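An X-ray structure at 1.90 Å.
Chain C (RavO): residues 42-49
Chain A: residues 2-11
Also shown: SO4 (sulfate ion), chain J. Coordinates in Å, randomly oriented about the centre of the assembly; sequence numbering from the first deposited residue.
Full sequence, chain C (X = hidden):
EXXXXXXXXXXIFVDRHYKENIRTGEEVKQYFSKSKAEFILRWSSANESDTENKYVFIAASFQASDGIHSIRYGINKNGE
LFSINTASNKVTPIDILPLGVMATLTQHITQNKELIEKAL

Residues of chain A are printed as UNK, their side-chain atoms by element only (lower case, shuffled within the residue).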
# COMPACT_ATOMS: atom_id res chain seq x y z
N ARG C 42 9.80 -5.03 -5.07
CA ARG C 42 10.37 -3.71 -4.90
C ARG C 42 9.80 -2.78 -5.96
O ARG C 42 9.26 -3.22 -6.97
CB ARG C 42 11.91 -3.74 -4.97
CG ARG C 42 12.46 -4.07 -6.35
CD ARG C 42 13.95 -4.44 -6.28
NE ARG C 42 14.41 -5.17 -7.46
CZ ARG C 42 14.49 -4.67 -8.69
NH1 ARG C 42 14.15 -3.40 -8.93
NH2 ARG C 42 14.93 -5.43 -9.69
N TRP C 43 9.91 -1.48 -5.69
CA TRP C 43 9.49 -0.45 -6.63
C TRP C 43 10.40 -0.49 -7.85
O TRP C 43 11.61 -0.31 -7.73
CB TRP C 43 9.53 0.92 -5.95
CG TRP C 43 8.96 2.05 -6.77
CD1 TRP C 43 9.66 3.07 -7.35
CD2 TRP C 43 7.58 2.28 -7.09
NE1 TRP C 43 8.81 3.92 -8.00
CE2 TRP C 43 7.52 3.46 -7.86
CE3 TRP C 43 6.39 1.61 -6.79
CZ2 TRP C 43 6.32 3.98 -8.35
CZ3 TRP C 43 5.19 2.12 -7.28
CH2 TRP C 43 5.17 3.29 -8.05
N SER C 44 9.82 -0.73 -9.02
CA SER C 44 10.63 -0.98 -10.21
C SER C 44 11.30 0.30 -10.68
O SER C 44 10.74 1.40 -10.58
CB SER C 44 9.77 -1.56 -11.33
OG SER C 44 10.45 -1.54 -12.57
N SER C 45 12.53 0.16 -11.19
CA SER C 45 13.26 1.28 -11.76
C SER C 45 12.59 1.85 -13.01
O SER C 45 12.98 2.94 -13.47
CB SER C 45 14.68 0.84 -12.11
OG SER C 45 14.68 0.05 -13.28
N ALA C 46 11.61 1.15 -13.57
CA ALA C 46 10.95 1.62 -14.78
C ALA C 46 9.89 2.68 -14.51
O ALA C 46 9.43 3.32 -15.46
CB ALA C 46 10.31 0.44 -15.53
N ASN C 47 9.50 2.89 -13.25
CA ASN C 47 8.52 3.93 -12.96
C ASN C 47 9.08 5.33 -13.21
O ASN C 47 8.37 6.20 -13.72
CB ASN C 47 8.03 3.81 -11.52
CG ASN C 47 7.22 2.55 -11.30
OD1 ASN C 47 6.13 2.41 -11.84
ND2 ASN C 47 7.76 1.63 -10.51
N GLU C 48 10.34 5.57 -12.85
CA GLU C 48 10.87 6.93 -12.87
C GLU C 48 10.85 7.53 -14.27
O GLU C 48 10.33 8.63 -14.47
CB GLU C 48 12.30 6.96 -12.31
CG GLU C 48 13.02 8.28 -12.61
CD GLU C 48 14.38 8.39 -11.96
OE1 GLU C 48 14.77 7.47 -11.20
OE2 GLU C 48 15.07 9.41 -12.20
N SER C 49 11.42 6.83 -15.24
CA SER C 49 11.62 7.38 -16.57
C SER C 49 10.55 6.97 -17.57
O SER C 49 10.67 7.28 -18.76
CB SER C 49 13.00 6.97 -17.10
OG SER C 49 13.06 5.58 -17.34
N UNK A 2 2.52 12.46 -11.69
CA UNK A 2 1.29 11.75 -12.03
C UNK A 2 1.21 10.42 -11.28
O UNK A 2 0.15 9.79 -11.23
o UNK A 2 0.03 10.81 -13.88
c UNK A 2 1.21 11.52 -13.54
N UNK A 3 2.33 9.99 -10.70
CA UNK A 3 2.40 8.74 -9.96
C UNK A 3 2.64 8.96 -8.48
O UNK A 3 2.89 7.99 -7.75
c UNK A 3 3.48 7.84 -10.55
c UNK A 3 4.91 8.26 -10.20
o UNK A 3 7.09 7.32 -10.39
c UNK A 3 5.95 7.39 -10.89
o UNK A 3 5.62 6.77 -11.92
N UNK A 4 2.57 10.21 -8.01
CA UNK A 4 2.87 10.48 -6.61
C UNK A 4 1.83 9.85 -5.68
O UNK A 4 2.13 9.61 -4.50
c UNK A 4 6.37 12.17 -8.06
n UNK A 4 5.75 12.60 -9.33
c UNK A 4 2.97 11.98 -6.38
c UNK A 4 5.37 11.96 -6.94
c UNK A 4 4.05 12.63 -7.23
N UNK A 5 0.63 9.55 -6.18
CA UNK A 5 -0.36 8.88 -5.34
C UNK A 5 0.13 7.51 -4.92
O UNK A 5 -0.08 7.08 -3.77
c UNK A 5 -2.74 8.07 -5.19
c UNK A 5 -1.57 8.12 -7.42
c UNK A 5 -1.72 8.80 -6.07
c UNK A 5 -4.14 8.08 -5.75
N UNK A 6 0.80 6.79 -5.82
CA UNK A 6 1.28 5.46 -5.46
C UNK A 6 2.40 5.52 -4.44
O UNK A 6 2.53 4.62 -3.61
c UNK A 6 -1.38 4.43 -9.67
c UNK A 6 -1.50 3.75 -8.48
o UNK A 6 -2.37 4.34 -10.62
c UNK A 6 -0.26 5.20 -9.92
c UNK A 6 1.72 4.71 -6.72
c UNK A 6 0.74 5.28 -8.97
c UNK A 6 0.63 4.61 -7.76
c UNK A 6 -0.50 3.84 -7.53
N UNK A 7 3.21 6.58 -4.47
CA UNK A 7 4.25 6.71 -3.45
C UNK A 7 3.64 7.03 -2.09
O UNK A 7 4.14 6.55 -1.06
n UNK A 7 7.81 4.30 -4.19
c UNK A 7 5.26 7.78 -3.86
c UNK A 7 6.44 6.05 -5.27
c UNK A 7 7.57 5.76 -4.30
c UNK A 7 5.96 7.50 -5.18
N UNK A 8 2.57 7.83 -2.05
CA UNK A 8 1.90 8.10 -0.79
C UNK A 8 1.21 6.84 -0.27
O UNK A 8 1.25 6.54 0.93
c UNK A 8 1.62 10.52 -1.43
c UNK A 8 0.19 9.54 0.38
c UNK A 8 0.90 9.26 -0.94
N UNK A 9 0.58 6.08 -1.17
CA UNK A 9 -0.05 4.82 -0.77
C UNK A 9 0.99 3.84 -0.26
O UNK A 9 0.75 3.12 0.72
c UNK A 9 -0.82 4.22 -1.94
c UNK A 9 -2.10 4.95 -2.27
s UNK A 9 -2.75 4.42 -3.86
c UNK A 9 -2.56 2.64 -3.73
N UNK A 10 2.14 3.77 -0.93
CA UNK A 10 3.24 2.92 -0.46
C UNK A 10 3.61 3.27 0.97
O UNK A 10 3.74 2.38 1.82
o UNK A 10 7.63 1.68 -2.32
o UNK A 10 7.25 3.71 -1.59
c UNK A 10 5.58 2.07 -1.13
c UNK A 10 6.91 2.51 -1.72
c UNK A 10 4.45 3.07 -1.38
N UNK A 11 3.77 4.57 1.26
CA UNK A 11 4.18 4.99 2.59
C UNK A 11 3.16 4.56 3.64
O UNK A 11 3.54 4.16 4.75
c UNK A 11 4.36 6.51 2.61
c UNK A 11 5.96 8.48 2.65
c UNK A 11 5.81 6.97 2.69
o UNK A 11 6.29 9.08 3.69
o UNK A 11 5.74 9.08 1.57
S SO4 J . 13.52 -3.32 -12.69
O1 SO4 J . 12.10 -3.35 -13.04
O2 SO4 J . 13.97 -4.68 -12.41
O3 SO4 J . 14.26 -2.75 -13.82
O4 SO4 J . 13.73 -2.47 -11.52
O HOH W 1 9.54 6.31 -9.46

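Position 2 carries one carbon and then one oxygen. It is exposed, poorly ordered and out of reach of chain C. That is the side chain of a serine. The residue is Ser A2.

Position 3 has three carbons, the third carrying two oxygens. The chain is unbranched up to this carboxylate, which reaches chain C near Trp C43 and Asn C47. With the fork on the third carbon, the chain is one carbon longer than aspartate. The residue is Glu A3. Water 1 donates to Glu A3 OE2 at 2.8 Å and accepts from Trp C43 NE1 at 2.9 Å. Glu A3 OE1 lies 3.3 Å from Asn C47 O, but both are acceptors, so no hydrogen bond forms. The residue sits at the N-cap position, right before the helix. It is poorly ordered.

Position 4 has four carbons in a row ending in nitrogen. It is exposed and does not touch chain C. The residue is Lys A4.

Position 5 has four carbons, forked at the first, with one arm two carbons long. It is buried, but not against this part of chain C. The fork at CB identifies isoleucine rather than leucine. The residue is Ile A5.

Position 6 has one carbon and then a six-carbon ring bearing one oxygen. Its CB lies 4.0 Å from Trp C43 CH2, an apolar contact. The ring itself leads away. The hydroxylated ring gives Tyr A6.

Position 7 again has four carbons in a row ending in nitrogen. CA-to-CB points sideways, yet the end of the chain comes nearer and lies over one face of the Trp C43 ring. The residue is Lys A7. Lys A7 NZ is 3.5 Å from Trp C43 CD2.

Position 8 has one carbon carrying two more. It makes no contact with chain C. The residue is Val A8.

Position 9 has two carbons, a sulfur and one carbon, unbranched. It is buried and does not reach chain C. The sulfur within the chain gives methionine. The residue is Met A9.

Position 10 has three carbons, the third carrying two oxygens. Its carboxylate approaches Trp C43 CB and the amine of Lys A7. The residue is Glu A10. Glu A10 OE2 is 4.2 Å from Trp C43 CB.

Position 11 has the same composition, but does not contact chain C. The residue is Glu A11.

The contact centres on Trp C43. Lys A7 NZ forms a cation-pi interaction with its five-membered ring, and Lys A7 CD makes a CH-pi contact with the six-membered ring. The salt bridge from Lys A7 NZ to Glu A10 OE1, 2.7 Å, gives the amine an acidic partner beside the indole. At the edge of the ring, water 1 links the indole nitrogen to Glu A3. No direct hydrogen bond crosses between the stretches. Packing, the cation-pi interaction and this water make the contact.

Chain A, residues 2-11: SEKIYKVMEE
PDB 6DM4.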